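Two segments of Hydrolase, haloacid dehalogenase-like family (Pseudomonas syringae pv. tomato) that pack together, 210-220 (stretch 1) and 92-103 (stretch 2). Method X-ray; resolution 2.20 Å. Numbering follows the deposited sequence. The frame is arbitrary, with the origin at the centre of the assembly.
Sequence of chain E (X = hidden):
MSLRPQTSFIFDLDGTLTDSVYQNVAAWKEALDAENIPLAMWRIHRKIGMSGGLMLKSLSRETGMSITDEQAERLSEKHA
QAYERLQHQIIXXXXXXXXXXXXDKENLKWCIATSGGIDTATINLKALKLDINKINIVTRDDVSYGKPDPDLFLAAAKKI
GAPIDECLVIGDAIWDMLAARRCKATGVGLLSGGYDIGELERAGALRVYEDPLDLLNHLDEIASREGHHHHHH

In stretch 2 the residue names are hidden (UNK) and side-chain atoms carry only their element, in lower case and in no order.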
# COMPACT_ATOMS: atom_id res chain seq x y z
N GLU E 210 -14.69 0.25 4.07
CA GLU E 210 -13.61 1.18 3.78
C GLU E 210 -12.78 1.54 4.99
O GLU E 210 -11.54 1.44 4.97
CB GLU E 210 -14.14 2.45 3.15
CG GLU E 210 -14.73 2.20 1.79
CD GLU E 210 -15.20 3.46 1.12
OE1 GLU E 210 -15.48 4.44 1.84
OE2 GLU E 210 -15.28 3.47 -0.13
N ASP E 211 -13.47 1.95 6.04
CA ASP E 211 -12.84 2.55 7.20
C ASP E 211 -13.85 2.49 8.37
O ASP E 211 -14.93 1.94 8.23
CB ASP E 211 -12.33 3.96 6.86
CG ASP E 211 -13.44 4.88 6.29
OD1 ASP E 211 -14.62 4.62 6.58
OD2 ASP E 211 -13.12 5.84 5.54
N PRO E 212 -13.46 3.02 9.55
CA PRO E 212 -14.38 2.86 10.70
C PRO E 212 -15.74 3.51 10.45
O PRO E 212 -16.74 2.97 10.92
CB PRO E 212 -13.63 3.56 11.84
CG PRO E 212 -12.17 3.47 11.44
CD PRO E 212 -12.15 3.57 9.94
N LEU E 213 -15.77 4.62 9.71
CA LEU E 213 -17.03 5.30 9.44
C LEU E 213 -17.91 4.40 8.60
O LEU E 213 -19.12 4.28 8.85
CB LEU E 213 -16.81 6.64 8.73
CG LEU E 213 -18.03 7.52 8.40
CD1 LEU E 213 -18.75 7.99 9.66
CD2 LEU E 213 -17.63 8.75 7.58
N ASP E 214 -17.30 3.78 7.59
CA ASP E 214 -18.07 2.92 6.70
C ASP E 214 -18.63 1.76 7.51
O ASP E 214 -19.79 1.38 7.37
CB ASP E 214 -17.22 2.42 5.54
CG ASP E 214 -18.06 1.76 4.46
OD1 ASP E 214 -19.30 2.02 4.46
OD2 ASP E 214 -17.50 0.99 3.64
N LEU E 215 -17.78 1.21 8.37
CA LEU E 215 -18.19 0.11 9.24
C LEU E 215 -19.31 0.56 10.18
O LEU E 215 -20.30 -0.14 10.37
CB LEU E 215 -16.99 -0.40 10.03
CG LEU E 215 -17.23 -1.30 11.23
CD1 LEU E 215 -18.06 -2.50 10.87
CD2 LEU E 215 -15.90 -1.73 11.78
N LEU E 216 -19.14 1.74 10.77
CA LEU E 216 -20.12 2.29 11.70
C LEU E 216 -21.50 2.37 11.04
O LEU E 216 -22.51 2.02 11.66
CB LEU E 216 -19.67 3.67 12.20
CG LEU E 216 -20.65 4.58 12.96
CD1 LEU E 216 -21.32 3.89 14.15
CD2 LEU E 216 -19.90 5.83 13.43
N ASN E 217 -21.52 2.82 9.79
CA ASN E 217 -22.74 2.99 9.01
C ASN E 217 -23.40 1.67 8.65
O ASN E 217 -24.54 1.66 8.24
CB ASN E 217 -22.45 3.77 7.73
CG ASN E 217 -22.30 5.26 7.98
OD1 ASN E 217 -22.84 5.79 8.95
ND2 ASN E 217 -21.57 5.96 7.11
N HIS E 218 -22.68 0.57 8.80
CA HIS E 218 -23.21 -0.75 8.49
C HIS E 218 -23.17 -1.67 9.69
O HIS E 218 -23.25 -2.89 9.55
CB HIS E 218 -22.42 -1.38 7.36
CG HIS E 218 -22.54 -0.63 6.07
ND1 HIS E 218 -23.42 -0.99 5.08
CD2 HIS E 218 -21.92 0.49 5.65
CE1 HIS E 218 -23.32 -0.13 4.09
NE2 HIS E 218 -22.41 0.78 4.40
N LEU E 219 -23.03 -1.08 10.88
CA LEU E 219 -22.86 -1.86 12.10
C LEU E 219 -23.91 -2.98 12.27
O LEU E 219 -23.62 -4.04 12.84
CB LEU E 219 -22.87 -0.92 13.30
CG LEU E 219 -22.17 -1.42 14.57
CD1 LEU E 219 -20.73 -1.77 14.26
CD2 LEU E 219 -22.27 -0.36 15.67
N ASP E 220 -25.11 -2.74 11.77
CA ASP E 220 -26.20 -3.72 11.88
C ASP E 220 -25.98 -4.99 11.07
O ASP E 220 -26.44 -6.06 11.47
CB ASP E 220 -27.54 -3.10 11.48
CG ASP E 220 -27.98 -2.01 12.43
OD1 ASP E 220 -27.73 -2.17 13.66
OD2 ASP E 220 -28.58 -1.01 11.96
N UNK E 92 -6.04 10.16 13.27
CA UNK E 92 -7.07 9.17 13.50
C UNK E 92 -7.78 8.98 12.17
O UNK E 92 -7.94 9.94 11.42
c UNK E 92 -8.04 9.65 14.57
N UNK E 93 -8.18 7.74 11.85
CA UNK E 93 -8.98 7.49 10.65
C UNK E 93 -10.44 7.95 10.84
O UNK E 93 -10.93 7.93 11.96
c UNK E 93 -8.95 5.99 10.32
c UNK E 93 -7.40 4.02 9.80
c UNK E 93 -7.70 5.51 9.57
c UNK E 93 -7.85 5.83 8.07
N UNK E 94 -11.14 8.33 9.74
CA UNK E 94 -12.55 8.77 9.81
C UNK E 94 -13.45 7.80 10.55
O UNK E 94 -13.45 6.61 10.24
c UNK E 94 -10.65 8.29 8.35
c UNK E 94 -12.99 8.82 8.35
c UNK E 94 -11.75 8.98 7.56
N UNK E 95 -14.24 8.31 11.50
CA UNK E 95 -15.22 7.50 12.18
C UNK E 95 -14.67 6.74 13.36
O UNK E 95 -15.43 6.17 14.14
N UNK E 96 -13.34 6.73 13.48
CA UNK E 96 -12.65 5.92 14.48
C UNK E 96 -13.05 6.28 15.90
O UNK E 96 -13.41 5.41 16.70
c UNK E 96 -11.15 6.08 14.32
N UNK E 97 -12.94 7.56 16.24
CA UNK E 97 -13.34 8.01 17.56
C UNK E 97 -14.85 7.87 17.72
O UNK E 97 -15.32 7.32 18.72
c UNK E 97 -11.40 9.55 18.06
c UNK E 97 -13.68 10.06 18.97
c UNK E 97 -12.91 9.47 17.81
N UNK E 98 -15.60 8.34 16.73
CA UNK E 98 -17.05 8.25 16.80
C UNK E 98 -17.55 6.83 16.99
O UNK E 98 -18.55 6.62 17.69
o UNK E 98 -21.13 9.65 14.46
c UNK E 98 -19.88 9.49 14.46
c UNK E 98 -19.23 8.73 15.59
c UNK E 98 -17.71 8.85 15.56
o UNK E 98 -19.13 9.93 13.57
N UNK E 99 -16.87 5.86 16.36
CA UNK E 99 -17.24 4.45 16.52
C UNK E 99 -17.02 4.04 17.96
O UNK E 99 -17.88 3.39 18.58
c UNK E 99 -16.44 3.54 15.58
c UNK E 99 -16.71 2.02 15.67
c UNK E 99 -18.20 1.70 15.47
c UNK E 99 -15.83 1.21 14.71
N UNK E 100 -15.88 4.42 18.52
CA UNK E 100 -15.56 4.02 19.89
C UNK E 100 -16.54 4.66 20.87
O UNK E 100 -17.03 4.00 21.78
c UNK E 100 -11.66 4.11 19.79
c UNK E 100 -13.05 3.54 19.54
c UNK E 100 -14.12 4.38 20.24
c UNK E 100 -13.14 2.06 19.97
N UNK E 101 -16.82 5.95 20.66
CA UNK E 101 -17.83 6.66 21.43
C UNK E 101 -19.21 6.01 21.32
O UNK E 101 -19.93 5.89 22.32
c UNK E 101 -16.73 10.39 20.95
o UNK E 101 -17.43 10.75 19.97
c UNK E 101 -16.63 8.91 21.30
c UNK E 101 -17.90 8.13 20.98
o UNK E 101 -16.09 11.20 21.65
N UNK E 102 -19.57 5.57 20.12
CA UNK E 102 -20.85 4.89 19.92
C UNK E 102 -20.94 3.63 20.78
O UNK E 102 -21.97 3.39 21.41
o UNK E 102 -21.07 5.73 17.67
c UNK E 102 -21.11 4.54 18.46
c UNK E 102 -22.49 3.89 18.31
N UNK E 103 -19.87 2.85 20.81
CA UNK E 103 -19.84 1.61 21.56
C UNK E 103 -19.99 1.83 23.07
O UNK E 103 -20.70 1.10 23.74
c UNK E 103 -19.48 -0.50 19.35
c UNK E 103 -18.33 0.38 19.83
c UNK E 103 -16.99 -0.34 19.69
c UNK E 103 -18.56 0.82 21.28

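Position 92 carries one side-chain carbon. It is out of reach of stretch 1. One carbon and nothing more is alanine, Ala-92.

Position 93 has four carbons, forked at the second, and its CB lies 4.0 Å from Pro-212 CD. A fork at the second carbon means leucine, Leu-93.

Position 94 has three carbons that close a ring onto its own backbone N. Its O lies 3.3 Å from Pro-212 CD and takes a weak hydrogen bond from Leu-213 N, 3.1 Å from that O. The ring identifies Pro-94.

Position 95 has no side-chain atoms. Its CA is 3.8 Å from Leu-213 N, and its phi is 86°, which favours glycine. An ideal CB would sit 2.4 Å from Leu-213 N, a clash. This is Gly-95, the N-cap of the helix that follows.

Position 96 has one carbon, with its CB 4.0 Å from Pro-212 CG. It is Ala-96. Its N bonds to Leu-93 O and closes a type II turn.

Position 97 has one carbon carrying two more. It points away from stretch 1. Branching at the first carbon, with no oxygen, gives Val-97.

Position 98 has three carbons, the third carrying two oxygens. The chain is extended and passes Leu-216 CD2. Three carbons before the oxygens separate glutamate from aspartate. In Glu-98, CG is 3.7 Å from Leu-216 CD2.

Position 99 has four carbons, forked at the second. It touches Pro-212, Leu-215, Leu-216 and Leu-219. It is Leu-99. Its CD1 is 4.0 Å from Leu-216 CD1, and its CD2 is 4.2 Å from Leu-215 CD2.

Position 100 has the same four-carbon fork but is out of reach of stretch 1. It is Leu-100.

Position 101 has three carbons ending in two oxygens. It makes no contact here. It is Glu-101.

Position 102 has one carbon carrying one oxygen and one carbon, with the oxygen near Leu-216 CD1. It is Thr-102. OG1 is 4.0 Å from Leu-216 CD1 and donates to Glu-98 O, 2.7 Å from OG1.

Position 103 has four carbons, forked at the second, and comes closest to Leu-219. It is Leu-103, with CD2 4.6 Å from Leu-219 CD2.

The contact is mainly apolar and buries 551 Å². The helices run at 37°, with axes 8.7 Å apart at closest approach. Bare Gly-95 lets the chains close to 4.0 Å between its CA and Leu-213 CA. Pro-212 packs over the turn, and Leu-99 fits among the leucines further along.

Stretch 2 (92-103) ALPGAVELLETL
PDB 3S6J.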